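Local atomic coordinates of nucleoporin NUP170 (Chaetomium thermophilum, PDB entry 5HAX), a protein that probably serves as a structural scaffold component of the nuclear pore complex, joining an N-terminal beta-propeller to an alpha-helical region. Residues N292-S297 / M310-T315; S380-R385 / F392-K397; N400-F405 / N438-I443. One frame throughout, in Å; residues are numbered along the deposited sequence.

All three contacts lie in the region of the beta-propeller family and are mostly buried; contacts 1 and 2 include partly exposed residues, and contact 3 the exposed N400 and R439. Contacts 1 and 2 are antiparallel hairpins in two different sheets, held chiefly by backbone hydrogen bonds; they touch where the amide of S380 meets the carbonyl of D314. Contact 3 pairs no strands: it joins the sheet of contact 2 to the one after it through a carboxylate, D402, that reaches a backbone amide. Contacts 2 and 3 share a border, because strand 390-395 lies beside strand 403-409 and R396 forms a salt bridge with D402. Contacts 1 and 3 stay about 8 Å apart at their nearest atoms.

Contact 1: residues N292-S297 / M310-T315; sequences NIVALS and MALTDT
Packing is tightest where L296 and S297 run antiparallel to A311 and M310. S297 N lies 2.9 Å from M310 O, and M310 N returns a 3.0 Å bond to S297 O. On one face of the sheet the methyl of A311 is flanked by two branched chains: L296 CD2 comes to 3.7 Å of A311 CB and I293 CG2 to 4.0 Å. L245 of strand 241-246, in the neighbouring sheet, covers both. The two strands form a hairpin at the edge of a propeller blade, interrupted by a beta bulge where V294 and A295 together oppose L312. Both backbone polar atoms of L312 are used: L312 O takes the amide of V294 at 2.8 Å, and L312 N gives an almost straight bond (173°) to A295 O. The other end, at N292, V294 and D314, is more solvent-accessible, and side-chain polar bonds join in. Here D314 CG occupies the crowded position between its backbone N and carbonyl carbon (chi1 56°), which turns OD1 back toward N292. The amide of N292 meets D314 OD1 at 3.1 Å from above the carboxylate plane, and the bond from N292 ND2 to the same oxygen is weak. An alanine in place of D314 would probably loosen this end, both bonds to the carboxylate being lost. D314 N donates to N292 O at 2.8 Å, nearly along the C=O axis.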
# COMPACT_ATOMS: atom_id res chain seq x y z
N ASN A 292 -5.89 -22.70 16.01
CA ASN A 292 -6.90 -21.68 15.75
C ASN A 292 -6.41 -20.73 14.66
O ASN A 292 -5.23 -20.40 14.60
CB ASN A 292 -7.20 -20.87 17.02
CG ASN A 292 -7.87 -21.70 18.10
OD1 ASN A 292 -8.88 -22.36 17.86
ND2 ASN A 292 -7.31 -21.66 19.31
N ILE A 293 -7.34 -20.31 13.80
CA ILE A 293 -7.09 -19.22 12.86
C ILE A 293 -7.52 -17.92 13.54
O ILE A 293 -8.68 -17.77 13.94
CB ILE A 293 -7.86 -19.43 11.54
CG1 ILE A 293 -7.37 -20.70 10.84
CG2 ILE A 293 -7.69 -18.22 10.62
CD1 ILE A 293 -8.13 -21.06 9.57
N VAL A 294 -6.57 -16.99 13.68
CA VAL A 294 -6.81 -15.78 14.47
C VAL A 294 -7.12 -14.55 13.61
O VAL A 294 -7.64 -13.56 14.15
CB VAL A 294 -5.60 -15.48 15.38
CG1 VAL A 294 -5.35 -16.64 16.33
CG2 VAL A 294 -4.36 -15.17 14.56
N ALA A 295 -6.83 -14.58 12.31
CA ALA A 295 -7.05 -13.41 11.49
C ALA A 295 -7.08 -13.80 10.02
O ALA A 295 -6.45 -14.78 9.61
CB ALA A 295 -5.96 -12.35 11.71
N LEU A 296 -7.82 -13.02 9.24
CA LEU A 296 -7.83 -13.11 7.79
C LEU A 296 -7.33 -11.80 7.19
O LEU A 296 -7.31 -10.76 7.86
CB LEU A 296 -9.23 -13.42 7.24
CG LEU A 296 -9.93 -14.67 7.78
CD1 LEU A 296 -11.30 -14.81 7.14
CD2 LEU A 296 -9.09 -15.92 7.54
N SER A 297 -6.92 -11.86 5.93
CA SER A 297 -6.52 -10.67 5.19
C SER A 297 -6.83 -10.88 3.71
O SER A 297 -6.19 -11.71 3.06
CB SER A 297 -5.04 -10.38 5.38
OG SER A 297 -4.71 -9.11 4.84
N MET A 310 -5.43 -14.59 2.77
CA MET A 310 -4.43 -15.10 3.70
C MET A 310 -5.10 -15.35 5.05
O MET A 310 -5.91 -14.54 5.51
CB MET A 310 -3.27 -14.12 3.89
CG MET A 310 -2.08 -14.72 4.63
SD MET A 310 -0.91 -13.50 5.25
CE MET A 310 -1.82 -12.82 6.63
N ALA A 311 -4.75 -16.47 5.67
CA ALA A 311 -5.25 -16.83 7.00
C ALA A 311 -4.07 -17.10 7.90
O ALA A 311 -3.15 -17.84 7.52
CB ALA A 311 -6.18 -18.05 6.93
N LEU A 312 -4.08 -16.51 9.09
CA LEU A 312 -2.99 -16.63 10.05
C LEU A 312 -3.42 -17.54 11.19
O LEU A 312 -4.47 -17.32 11.80
CB LEU A 312 -2.59 -15.26 10.60
CG LEU A 312 -1.43 -15.27 11.60
CD1 LEU A 312 -0.13 -15.70 10.92
CD2 LEU A 312 -1.27 -13.91 12.25
N THR A 313 -2.60 -18.56 11.47
CA THR A 313 -2.83 -19.45 12.60
C THR A 313 -2.18 -18.88 13.86
O THR A 313 -1.31 -18.01 13.80
CB THR A 313 -2.27 -20.84 12.32
OG1 THR A 313 -0.83 -20.78 12.28
CG2 THR A 313 -2.79 -21.40 11.01
N ASP A 314 -2.62 -19.40 15.01
CA ASP A 314 -2.00 -18.98 16.26
C ASP A 314 -0.58 -19.51 16.42
O ASP A 314 0.13 -19.06 17.33
CB ASP A 314 -2.86 -19.40 17.46
CG ASP A 314 -3.15 -20.89 17.49
OD1 ASP A 314 -4.14 -21.28 18.14
OD2 ASP A 314 -2.40 -21.68 16.88
N THR A 315 -0.15 -20.44 15.57
CA THR A 315 1.23 -20.91 15.55
C THR A 315 2.11 -20.09 14.61
O THR A 315 3.31 -20.37 14.51
CB THR A 315 1.28 -22.38 15.15
OG1 THR A 315 0.57 -22.57 13.91
CG2 THR A 315 0.65 -23.26 16.23

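Contact 2: residues S380-R385 / F392-K397; sequences SALGFR and FDVVRK
S380 opens the walk with its hydroxyl anti to the carbonyl carbon (chi1 -66°), which places OG 2.6 Å from D393 OD2; its strongest polar partner is L377 O, and the one proton has both acceptors within reach. The D393 chain, with CG anti to the backbone N, lies back across the first strand, so that its other oxygen, OD1, comes to 2.9 Å of L382 O. Both are acceptors and no bond joins them; this buried crowding of oxygens would tend to raise the pKa of the acid. Next, A381 N donates to V394 O at 2.9 Å, nearly along the C=O axis, while its methyl lies over one face of the R396 guanidinium, salt-bridged through NE to D402, with A381 CB 3.6 Å from R396 NH2 and offset toward the rim. L382 accepts the amide of V394 at its carbonyl oxygen, and L382 CB rests 3.8 Å from V394 CG2. G383 faces D393 in a non-hydrogen-bonded pair, and its CA comes within 3.3 Å of F392 O in a CH...O contact. F384 closes the ladder as a hydrogen-bonded pair with F392: F384 N meets F392 O at 2.9 Å, and F392 N donates back to F384 O. The same F392 carbonyl oxygen lies at the edge of the F384 ring. The R385 side chain starts away from the second strand, touches M310 and forms a salt bridge with E303. In this propeller-blade hairpin, strand 380-386 is an edge strand of its sheet, and strand 390-395 has strand 403-409 on its far flank. F384 and F392 pack on I443 of strand 440-445, whereas D393 meets L312 of strand 307-313 in the preceding sheet.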
# COMPACT_ATOMS: atom_id res chain seq x y z
N SER A 380 0.70 -16.46 18.04
CA SER A 380 0.34 -15.26 17.29
C SER A 380 -1.07 -14.83 17.69
O SER A 380 -2.03 -15.57 17.48
CB SER A 380 0.41 -15.53 15.79
OG SER A 380 1.75 -15.79 15.39
N ALA A 381 -1.18 -13.63 18.27
CA ALA A 381 -2.45 -13.13 18.77
C ALA A 381 -3.18 -12.27 17.74
O ALA A 381 -4.41 -12.35 17.63
CB ALA A 381 -2.22 -12.31 20.05
N LEU A 382 -2.45 -11.44 17.00
CA LEU A 382 -3.01 -10.56 15.99
C LEU A 382 -2.11 -10.59 14.76
O LEU A 382 -0.89 -10.75 14.88
CB LEU A 382 -3.14 -9.12 16.50
CG LEU A 382 -4.04 -8.88 17.71
CD1 LEU A 382 -3.81 -7.49 18.28
CD2 LEU A 382 -5.50 -9.07 17.32
N GLY A 383 -2.71 -10.41 13.59
CA GLY A 383 -1.96 -10.43 12.35
C GLY A 383 -2.60 -9.57 11.29
O GLY A 383 -3.83 -9.45 11.21
N PHE A 384 -1.75 -8.96 10.45
CA PHE A 384 -2.19 -8.06 9.40
C PHE A 384 -1.31 -8.23 8.17
O PHE A 384 -0.10 -8.44 8.29
CB PHE A 384 -2.13 -6.60 9.86
CG PHE A 384 -2.83 -6.34 11.17
CD1 PHE A 384 -4.14 -5.90 11.19
CD2 PHE A 384 -2.17 -6.53 12.37
CE1 PHE A 384 -4.78 -5.66 12.39
CE2 PHE A 384 -2.81 -6.29 13.57
CZ PHE A 384 -4.12 -5.85 13.58
N ARG A 385 -1.93 -8.14 6.99
CA ARG A 385 -1.21 -8.15 5.72
C ARG A 385 -1.66 -6.96 4.88
O ARG A 385 -2.86 -6.70 4.76
CB ARG A 385 -1.43 -9.44 4.94
CG ARG A 385 -0.61 -9.53 3.65
CD ARG A 385 -1.07 -10.67 2.75
NE ARG A 385 -0.24 -10.81 1.55
CZ ARG A 385 -0.40 -10.10 0.43
NH1 ARG A 385 -1.37 -9.20 0.34
NH2 ARG A 385 0.41 -10.30 -0.60
N PHE A 392 2.55 -7.99 9.50
CA PHE A 392 2.74 -7.66 10.91
C PHE A 392 2.11 -8.75 11.76
O PHE A 392 0.93 -9.05 11.60
CB PHE A 392 2.10 -6.31 11.26
CG PHE A 392 2.80 -5.12 10.65
CD1 PHE A 392 3.57 -4.28 11.44
CD2 PHE A 392 2.66 -4.83 9.31
CE1 PHE A 392 4.20 -3.18 10.89
CE2 PHE A 392 3.30 -3.73 8.75
CZ PHE A 392 4.07 -2.91 9.55
N ASP A 393 2.89 -9.33 12.68
CA ASP A 393 2.40 -10.38 13.57
C ASP A 393 2.72 -10.01 15.01
O ASP A 393 3.88 -9.76 15.36
CB ASP A 393 3.03 -11.73 13.24
CG ASP A 393 2.38 -12.88 13.99
OD1 ASP A 393 1.34 -12.66 14.65
OD2 ASP A 393 2.90 -14.01 13.93
N VAL A 394 1.68 -9.98 15.85
CA VAL A 394 1.82 -9.68 17.27
C VAL A 394 2.01 -11.02 17.98
O VAL A 394 1.05 -11.79 18.14
CB VAL A 394 0.60 -8.93 17.81
CG1 VAL A 394 0.79 -8.60 19.29
CG2 VAL A 394 0.35 -7.66 17.00
N VAL A 395 3.24 -11.31 18.40
CA VAL A 395 3.58 -12.55 19.08
C VAL A 395 3.54 -12.29 20.58
O VAL A 395 4.19 -11.35 21.07
CB VAL A 395 4.95 -13.08 18.64
CG1 VAL A 395 5.27 -14.39 19.35
CG2 VAL A 395 4.99 -13.27 17.13
N ARG A 396 2.80 -13.12 21.30
CA ARG A 396 2.52 -12.90 22.72
C ARG A 396 3.06 -14.06 23.55
O ARG A 396 2.31 -14.70 24.30
CB ARG A 396 1.01 -12.71 22.90
CG ARG A 396 0.61 -11.82 24.06
CD ARG A 396 -0.79 -11.25 23.84
NE ARG A 396 -0.76 -9.98 23.12
CZ ARG A 396 -1.84 -9.40 22.60
NH1 ARG A 396 -1.72 -8.23 21.97
NH2 ARG A 396 -3.03 -9.97 22.69
N LYS A 397 4.36 -14.35 23.42
CA LYS A 397 4.96 -15.45 24.17
C LYS A 397 4.87 -15.22 25.67
O LYS A 397 4.75 -16.18 26.44
CB LYS A 397 6.41 -15.64 23.75
CG LYS A 397 6.59 -16.45 22.47
CD LYS A 397 8.05 -16.63 22.13
CE LYS A 397 8.24 -17.52 20.91
NZ LYS A 397 7.72 -18.90 21.14

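Contact 3: residues N400-F405 / N438-I443; sequences NQDMLF and NRTIEI
The backbones of 400-405 and 438-443 approach without pairing as strands, D402 and R439 having the nearest CA atoms at 6.1 Å. A side chain therefore bridges the gap. D402 directs its CG anti to the carbonyl carbon (chi1 -70°), and the carboxylate reaches across to the backbone of T440. There T440 N donates to D402 OD2 at 2.8 Å, along a fairly straight line (165°) that ends on the anti lone pair, the one turned away from the other oxygen. The partner oxygen, OD1, takes the NE of R396 in a salt bridge, so both carboxylate oxygens of this buried acid are gripped, one by a backbone amide and one by a guanidinium. That double hold would fix the rotation of the group and probably stabilise its charged form. The same OD2 lies 3.5 Å from R439 CA, and the aliphatic start of the R439 chain, extended from CG to NE, passes nearby; its guanidinium stays apart, with R439 NH2 5.2 Å from D402 OD1. Farther along the first segment, L404 crosses T440 obliquely, and L404 CD1 comes to 3.9 Å of T440 OG1. The first torsion of L404 is unusual (chi1 -128°), away from the staggered positions. N438 contributes its backbone, N438 O lying 3.8 Å from D402 CB, while its side-chain oxygen bonds to the hydroxyls of T478 and T480. The contact joins adjacent blades of the propeller. V394 of strand 390-395 touches D402, L404 and T440, strand 427-433 flanks strand 403-409 on its other side, and strand 440-445 pairs with strand 473-478, where I441 and E442 form a classic beta bulge opposite L477.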
# COMPACT_ATOMS: atom_id res chain seq x y z
N ASN A 400 2.89 -10.08 29.33
CA ASN A 400 3.08 -8.66 29.60
C ASN A 400 3.62 -7.87 28.42
O ASN A 400 3.28 -6.70 28.27
CB ASN A 400 4.02 -8.47 30.79
CG ASN A 400 5.46 -8.83 30.46
OD1 ASN A 400 6.28 -7.96 30.16
ND2 ASN A 400 5.77 -10.12 30.49
N GLN A 401 4.45 -8.49 27.58
CA GLN A 401 5.16 -7.80 26.52
C GLN A 401 4.85 -8.44 25.18
O GLN A 401 5.00 -9.66 25.02
CB GLN A 401 6.67 -7.82 26.76
CG GLN A 401 7.46 -6.91 25.84
CD GLN A 401 8.96 -7.02 26.05
OE1 GLN A 401 9.44 -7.97 26.68
NE2 GLN A 401 9.71 -6.06 25.53
N ASP A 402 4.42 -7.63 24.22
CA ASP A 402 4.24 -8.08 22.84
C ASP A 402 5.54 -7.90 22.07
O ASP A 402 6.28 -6.94 22.29
CB ASP A 402 3.13 -7.29 22.15
CG ASP A 402 1.74 -7.62 22.67
OD1 ASP A 402 1.62 -8.59 23.45
OD2 ASP A 402 0.78 -6.93 22.29
N MET A 403 5.81 -8.85 21.18
CA MET A 403 6.90 -8.74 20.22
C MET A 403 6.30 -8.66 18.82
O MET A 403 5.39 -9.43 18.49
CB MET A 403 7.85 -9.94 20.31
CG MET A 403 8.63 -10.04 21.62
SD MET A 403 9.65 -8.59 22.00
CE MET A 403 10.70 -8.50 20.56
N LEU A 404 6.81 -7.73 18.02
CA LEU A 404 6.29 -7.47 16.68
C LEU A 404 7.24 -8.06 15.65
O LEU A 404 8.38 -7.60 15.51
CB LEU A 404 6.12 -5.97 16.46
CG LEU A 404 4.75 -5.52 15.96
CD1 LEU A 404 3.70 -5.75 17.03
CD2 LEU A 404 4.80 -4.06 15.55
N PHE A 405 6.78 -9.08 14.92
CA PHE A 405 7.49 -9.57 13.75
C PHE A 405 6.95 -8.85 12.52
O PHE A 405 5.73 -8.82 12.30
CB PHE A 405 7.34 -11.08 13.59
CG PHE A 405 7.95 -11.60 12.32
CD1 PHE A 405 9.32 -11.66 12.16
CD2 PHE A 405 7.14 -12.03 11.27
CE1 PHE A 405 9.89 -12.13 10.99
CE2 PHE A 405 7.70 -12.50 10.09
CZ PHE A 405 9.08 -12.55 9.96
N ASN A 438 3.12 -2.56 26.86
CA ASN A 438 2.51 -2.24 25.58
C ASN A 438 1.78 -3.47 25.05
O ASN A 438 2.41 -4.44 24.63
CB ASN A 438 3.55 -1.76 24.58
CG ASN A 438 3.83 -0.27 24.68
OD1 ASN A 438 3.06 0.55 24.17
ND2 ASN A 438 4.92 0.09 25.34
N ARG A 439 0.45 -3.42 25.06
CA ARG A 439 -0.39 -4.43 24.42
C ARG A 439 -0.89 -3.86 23.10
O ARG A 439 -1.62 -2.86 23.09
CB ARG A 439 -1.56 -4.83 25.32
CG ARG A 439 -2.40 -5.97 24.77
CD ARG A 439 -3.56 -6.30 25.69
NE ARG A 439 -4.02 -7.67 25.52
CZ ARG A 439 -3.42 -8.73 26.07
NH1 ARG A 439 -3.90 -9.95 25.87
NH2 ARG A 439 -2.33 -8.57 26.81
N THR A 440 -0.51 -4.49 22.00
CA THR A 440 -0.95 -4.03 20.69
C THR A 440 -2.44 -4.31 20.52
O THR A 440 -2.94 -5.38 20.88
CB THR A 440 -0.16 -4.72 19.58
OG1 THR A 440 1.24 -4.52 19.80
CG2 THR A 440 -0.55 -4.18 18.21
N ILE A 441 -3.15 -3.33 19.96
CA ILE A 441 -4.59 -3.41 19.76
C ILE A 441 -4.94 -3.49 18.28
O ILE A 441 -5.75 -4.33 17.87
CB ILE A 441 -5.30 -2.20 20.43
CG1 ILE A 441 -5.15 -2.29 21.95
CG2 ILE A 441 -6.78 -2.16 20.04
CD1 ILE A 441 -5.57 -1.04 22.68
N GLU A 442 -4.34 -2.64 17.46
CA GLU A 442 -4.71 -2.55 16.06
C GLU A 442 -3.55 -1.94 15.28
O GLU A 442 -2.75 -1.18 15.83
CB GLU A 442 -5.97 -1.70 15.88
CG GLU A 442 -6.68 -1.89 14.55
CD GLU A 442 -7.89 -0.99 14.39
OE1 GLU A 442 -8.31 -0.38 15.39
OE2 GLU A 442 -8.41 -0.88 13.26
N ILE A 443 -3.46 -2.30 14.01
CA ILE A 443 -2.44 -1.78 13.10
C ILE A 443 -3.13 -1.40 11.80
O ILE A 443 -3.85 -2.22 11.21
CB ILE A 443 -1.31 -2.80 12.85
CG1 ILE A 443 -0.62 -3.15 14.16
CG2 ILE A 443 -0.31 -2.25 11.84
CD1 ILE A 443 0.45 -4.22 14.05